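Local coordinates for protein nicotinamide-nucleotide adenylyltransferase NadR family / Ribosylnicotinamide kinase (Lactococcus lactis subsp. cremoris, PDB 6GYE) that binds nicotinamide riboside and probably phosphorylates it to the mononucleotide, which it may then adenylylate to yield NAD+, at residues D261-A269 against E282-E292. Sequence-based numbering, arbitrary orientation.
Sequences DAIVTRVYA and EPLFRKTIADE. With NNR (Nicotinamide riboside), chain I.
Helices 262-269 and 282-290 pack antiparallel, their axes 10.0 Å apart at 157°, with Ala262 against Ile289 where the backbones come nearest. Phe285 is the knob of the interface, set among Ala262, Thr265, Arg266 and Ala269. Over the centre of its ring lies Arg266 CG, a CH-pi contact with the carbon 3.7 Å from the ring centroid, while Ala269 CB meets Phe285 CZ obliquely. With CG anti to the backbone N (chi1 -167°) and the chain extended as far as NE, Arg266 runs across this face to Glu282. There Arg266 NE and NH2 grip the Glu282 carboxylate side-on, NE to OE1 at 2.9 Å and NH2 to OE2 at 2.8 Å; both oxygens lie near the guanidinium plane, although the carboxylate is turned 34° against it. NH1 has a second acidic partner, Glu333. A leucine in place of Arg266 would probably leave Glu282 and Glu333 without their shared countercharge, the former freer to swing.

One turn on, Ile289 CD1 presses on Ile263 CG1 at 3.7 Å, and its CG1 on Ala262 CB. At the start of helix 262-269, Glu292 OE2 accepts from Ala262 N through its syn lone pair (3.1 Å, nearly straight). Its OE1 lies 2.6 Å from OD2 of Asp261, the N-cap residue of that helix; Asp261 OD1 caps Val264 N. Glu292 CB and CG pack by the nicotinamide amide, and Asp291 also lines the pocket. The helix pair thus ends at the nicotinamide riboside site of a P-loop kinase domain.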
loop_
_atom_site.group_PDB
_atom_site.type_symbol
_atom_site.label_atom_id
_atom_site.label_comp_id
_atom_site.label_asym_id
_atom_site.label_seq_id
_atom_site.Cartn_x
_atom_site.Cartn_y
_atom_site.Cartn_z
ATOM N N ASP A 261 -10.102 13.055 7.664
ATOM C CA ASP A 261 -8.675 12.769 7.762
ATOM C C ASP A 261 -8.018 13.887 8.581
ATOM O O ASP A 261 -8.715 14.707 9.190
ATOM C CB ASP A 261 -8.066 12.682 6.362
ATOM C CG ASP A 261 -7.880 14.050 5.754
ATOM O OD1 ASP A 261 -8.734 14.940 5.992
ATOM O OD2 ASP A 261 -6.852 14.253 5.089
ATOM N N ALA A 262 -6.681 13.973 8.530
ATOM C CA ALA A 262 -5.991 14.973 9.347
ATOM C C ALA A 262 -6.203 16.392 8.823
ATOM O O ALA A 262 -6.231 17.344 9.617
ATOM C CB ALA A 262 -4.496 14.649 9.446
ATOM N N ILE A 263 -6.379 16.560 7.508
ATOM C CA ILE A 263 -6.660 17.895 6.976
ATOM C C ILE A 263 -7.950 18.444 7.575
ATOM O O ILE A 263 -8.024 19.609 7.978
ATOM C CB ILE A 263 -6.714 17.868 5.436
ATOM C CG1 ILE A 263 -5.324 17.587 4.880
ATOM C CG2 ILE A 263 -7.252 19.190 4.890
ATOM C CD1 ILE A 263 -5.226 17.706 3.421
ATOM N N VAL A 264 -8.994 17.616 7.624
ATOM C CA VAL A 264 -10.246 18.036 8.248
ATOM C C VAL A 264 -10.003 18.458 9.693
ATOM O O VAL A 264 -10.445 19.529 10.126
ATOM C CB VAL A 264 -11.300 16.918 8.146
ATOM C CG1 VAL A 264 -12.500 17.218 9.046
ATOM C CG2 VAL A 264 -11.735 16.762 6.702
ATOM N N THR A 265 -9.284 17.633 10.461
ATOM C CA THR A 265 -8.978 18.019 11.839
ATOM C C THR A 265 -8.145 19.290 11.879
ATOM O O THR A 265 -8.312 20.109 12.787
ATOM C CB THR A 265 -8.234 16.901 12.563
ATOM O OG1 THR A 265 -9.008 15.706 12.495
ATOM C CG2 THR A 265 -7.995 17.259 14.073
ATOM N N ARG A 266 -7.264 19.481 10.888
ATOM C CA ARG A 266 -6.435 20.679 10.854
ATOM C C ARG A 266 -7.260 21.925 10.574
ATOM O O ARG A 266 -6.893 23.023 11.005
ATOM C CB ARG A 266 -5.322 20.521 9.813
ATOM C CG ARG A 266 -4.224 21.578 9.914
ATOM C CD ARG A 266 -3.097 21.332 8.897
ATOM N NE ARG A 266 -2.037 22.346 8.973
ATOM C CZ ARG A 266 -1.956 23.408 8.180
ATOM N NH1 ARG A 266 -2.867 23.601 7.242
ATOM N NH2 ARG A 266 -0.960 24.273 8.313
ATOM N N VAL A 267 -8.364 21.788 9.852
ATOM C CA VAL A 267 -9.235 22.932 9.653
ATOM C C VAL A 267 -9.876 23.341 10.973
ATOM O O VAL A 267 -9.866 24.523 11.344
ATOM C CB VAL A 267 -10.287 22.627 8.575
ATOM C CG1 VAL A 267 -11.308 23.744 8.523
ATOM C CG2 VAL A 267 -9.614 22.429 7.202
ATOM N N TYR A 268 -10.424 22.371 11.721
ATOM C CA TYR A 268 -11.010 22.707 13.016
ATOM C C TYR A 268 -9.975 23.320 13.948
ATOM O O TYR A 268 -10.245 24.342 14.596
ATOM C CB TYR A 268 -11.647 21.481 13.662
ATOM C CG TYR A 268 -12.947 21.072 13.020
ATOM C CD1 TYR A 268 -14.016 21.963 12.942
ATOM C CD2 TYR A 268 -13.111 19.795 12.483
ATOM C CE1 TYR A 268 -15.211 21.598 12.338
ATOM C CE2 TYR A 268 -14.316 19.411 11.892
ATOM C CZ TYR A 268 -15.357 20.317 11.817
ATOM O OH TYR A 268 -16.545 19.943 11.228
ATOM N N ALA A 269 -8.779 22.725 14.011
ATOM C CA ALA A 269 -7.737 23.261 14.880
ATOM C C ALA A 269 -7.405 24.703 14.519
ATOM O O ALA A 269 -7.297 25.562 15.406
ATOM C CB ALA A 269 -6.478 22.393 14.808
ATOM N N GLU A 282 1.440 21.600 14.692
ATOM C CA GLU A 282 1.826 21.594 13.282
ATOM C C GLU A 282 2.752 20.445 12.903
ATOM O O GLU A 282 2.509 19.815 11.862
ATOM C CB GLU A 282 2.453 22.951 12.922
ATOM C CG GLU A 282 1.484 23.972 12.339
ATOM C CD GLU A 282 0.953 23.573 10.964
ATOM O OE1 GLU A 282 0.149 22.613 10.876
ATOM O OE2 GLU A 282 1.348 24.223 9.967
ATOM N N PRO A 283 3.814 20.124 13.656
ATOM C CA PRO A 283 4.641 18.969 13.262
ATOM C C PRO A 283 3.861 17.672 13.153
ATOM O O PRO A 283 4.047 16.929 12.183
ATOM C CB PRO A 283 5.704 18.912 14.366
ATOM C CG PRO A 283 5.795 20.314 14.859
ATOM C CD PRO A 283 4.390 20.827 14.819
ATOM N N LEU A 284 2.981 17.378 14.108
ATOM C CA LEU A 284 2.189 16.155 14.017
ATOM C C LEU A 284 1.219 16.208 12.833
ATOM O O LEU A 284 0.982 15.186 12.174
ATOM C CB LEU A 284 1.445 15.907 15.328
ATOM C CG LEU A 284 0.485 14.715 15.342
ATOM C CD1 LEU A 284 1.199 13.391 15.067
ATOM C CD2 LEU A 284 -0.290 14.658 16.643
ATOM N N PHE A 285 0.645 17.380 12.544
ATOM C CA PHE A 285 -0.190 17.502 11.349
ATOM C C PHE A 285 0.607 17.165 10.097
ATOM O O PHE A 285 0.176 16.348 9.277
ATOM C CB PHE A 285 -0.770 18.914 11.222
ATOM C CG PHE A 285 -2.032 19.142 12.006
ATOM C CD1 PHE A 285 -3.156 18.366 11.780
ATOM C CD2 PHE A 285 -2.098 20.157 12.946
ATOM C CE1 PHE A 285 -4.320 18.581 12.495
ATOM C CE2 PHE A 285 -3.254 20.382 13.657
ATOM C CZ PHE A 285 -4.368 19.593 13.438
ATOM N N ARG A 286 1.779 17.800 9.940
ATOM C CA ARG A 286 2.583 17.634 8.732
ATOM C C ARG A 286 3.011 16.183 8.557
ATOM O O ARG A 286 2.869 15.608 7.471
ATOM C CB ARG A 286 3.809 18.558 8.775
ATOM C CG ARG A 286 3.487 20.051 8.833
ATOM C CD ARG A 286 4.666 20.934 8.401
ATOM N NE ARG A 286 5.886 20.672 9.163
ATOM C CZ ARG A 286 6.183 21.255 10.317
ATOM N NH1 ARG A 286 5.348 22.137 10.848
ATOM N NH2 ARG A 286 7.311 20.948 10.942
ATOM N N LYS A 287 3.556 15.582 9.614
ATOM C CA LYS A 287 3.885 14.160 9.577
ATOM C C LYS A 287 2.684 13.323 9.125
ATOM O O LYS A 287 2.771 12.554 8.161
ATOM C CB LYS A 287 4.368 13.727 10.967
ATOM C CG LYS A 287 5.237 12.485 11.049
ATOM C CD LYS A 287 4.400 11.217 11.113
ATOM C CE LYS A 287 5.262 9.959 11.003
ATOM N NZ LYS A 287 4.457 8.690 11.014
ATOM N N THR A 288 1.530 13.513 9.764
ATOM C CA THR A 288 0.386 12.663 9.451
ATOM C C THR A 288 -0.148 12.912 8.042
ATOM O O THR A 288 -0.457 11.962 7.312
ATOM C CB THR A 288 -0.707 12.862 10.484
ATOM O OG1 THR A 288 -0.160 12.629 11.796
ATOM C CG2 THR A 288 -1.882 11.905 10.204
ATOM N N ILE A 289 -0.269 14.176 7.637
ATOM C CA ILE A 289 -0.780 14.457 6.303
ATOM C C ILE A 289 0.173 13.895 5.254
ATOM O O ILE A 289 -0.258 13.415 4.198
ATOM C CB ILE A 289 -1.023 15.968 6.130
ATOM C CG1 ILE A 289 -2.207 16.407 7.001
ATOM C CG2 ILE A 289 -1.288 16.313 4.653
ATOM C CD1 ILE A 289 -2.393 17.924 7.066
ATOM N N ALA A 290 1.475 13.916 5.540
ATOM C CA ALA A 290 2.454 13.335 4.629
ATOM C C ALA A 290 2.309 11.826 4.468
ATOM O O ALA A 290 2.771 11.287 3.458
ATOM C CB ALA A 290 3.870 13.644 5.115
ATOM N N ASP A 291 1.717 11.133 5.438
ATOM C CA ASP A 291 1.538 9.690 5.356
ATOM C C ASP A 291 0.227 9.293 4.707
ATOM O O ASP A 291 -0.090 8.102 4.675
ATOM C CB ASP A 291 1.593 9.053 6.747
ATOM C CG ASP A 291 2.973 9.061 7.337
ATOM O OD1 ASP A 291 3.947 9.243 6.577
ATOM O OD2 ASP A 291 3.084 8.880 8.570
ATOM N N GLU A 292 -0.570 10.252 4.264
ATOM C CA GLU A 292 -1.852 9.950 3.649
ATOM C C GLU A 292 -1.702 9.803 2.142
ATOM O O GLU A 292 -0.954 10.547 1.502
ATOM C CB GLU A 292 -2.870 11.036 3.978
ATOM C CG GLU A 292 -3.139 11.164 5.472
ATOM C CD GLU A 292 -4.278 12.125 5.775
ATOM O OE1 GLU A 292 -4.893 12.601 4.798
ATOM O OE2 GLU A 292 -4.566 12.390 6.970
HETATM O O2R NNR I . -1.745 2.295 7.086
HETATM C C2R NNR I . -1.302 2.924 5.876
HETATM C C3R NNR I . 0.153 2.613 5.549
HETATM O O3R NNR I . 0.773 1.767 6.527
HETATM C C4R NNR I . 0.870 3.953 5.499
HETATM C C5R NNR I . 1.495 4.195 4.132
HETATM O O5R NNR I . 2.120 5.483 4.114
HETATM O O4R NNR I . -0.087 4.977 5.780
HETATM C C1R NNR I . -1.389 4.435 6.019
HETATM N N1 NNR I . -2.336 4.970 5.039
HETATM C C2 NNR I . -3.167 5.960 5.393
HETATM C C6 NNR I . -2.360 4.463 3.798
HETATM C C5 NNR I . -3.249 4.951 2.848
HETATM C C4 NNR I . -4.119 5.976 3.190
HETATM C C3 NNR I . -4.074 6.485 4.481
HETATM C C7 NNR I . -4.999 7.593 4.889
HETATM O O7 NNR I . -5.276 7.737 6.068
HETATM N N7 NNR I . -5.496 8.394 3.947
#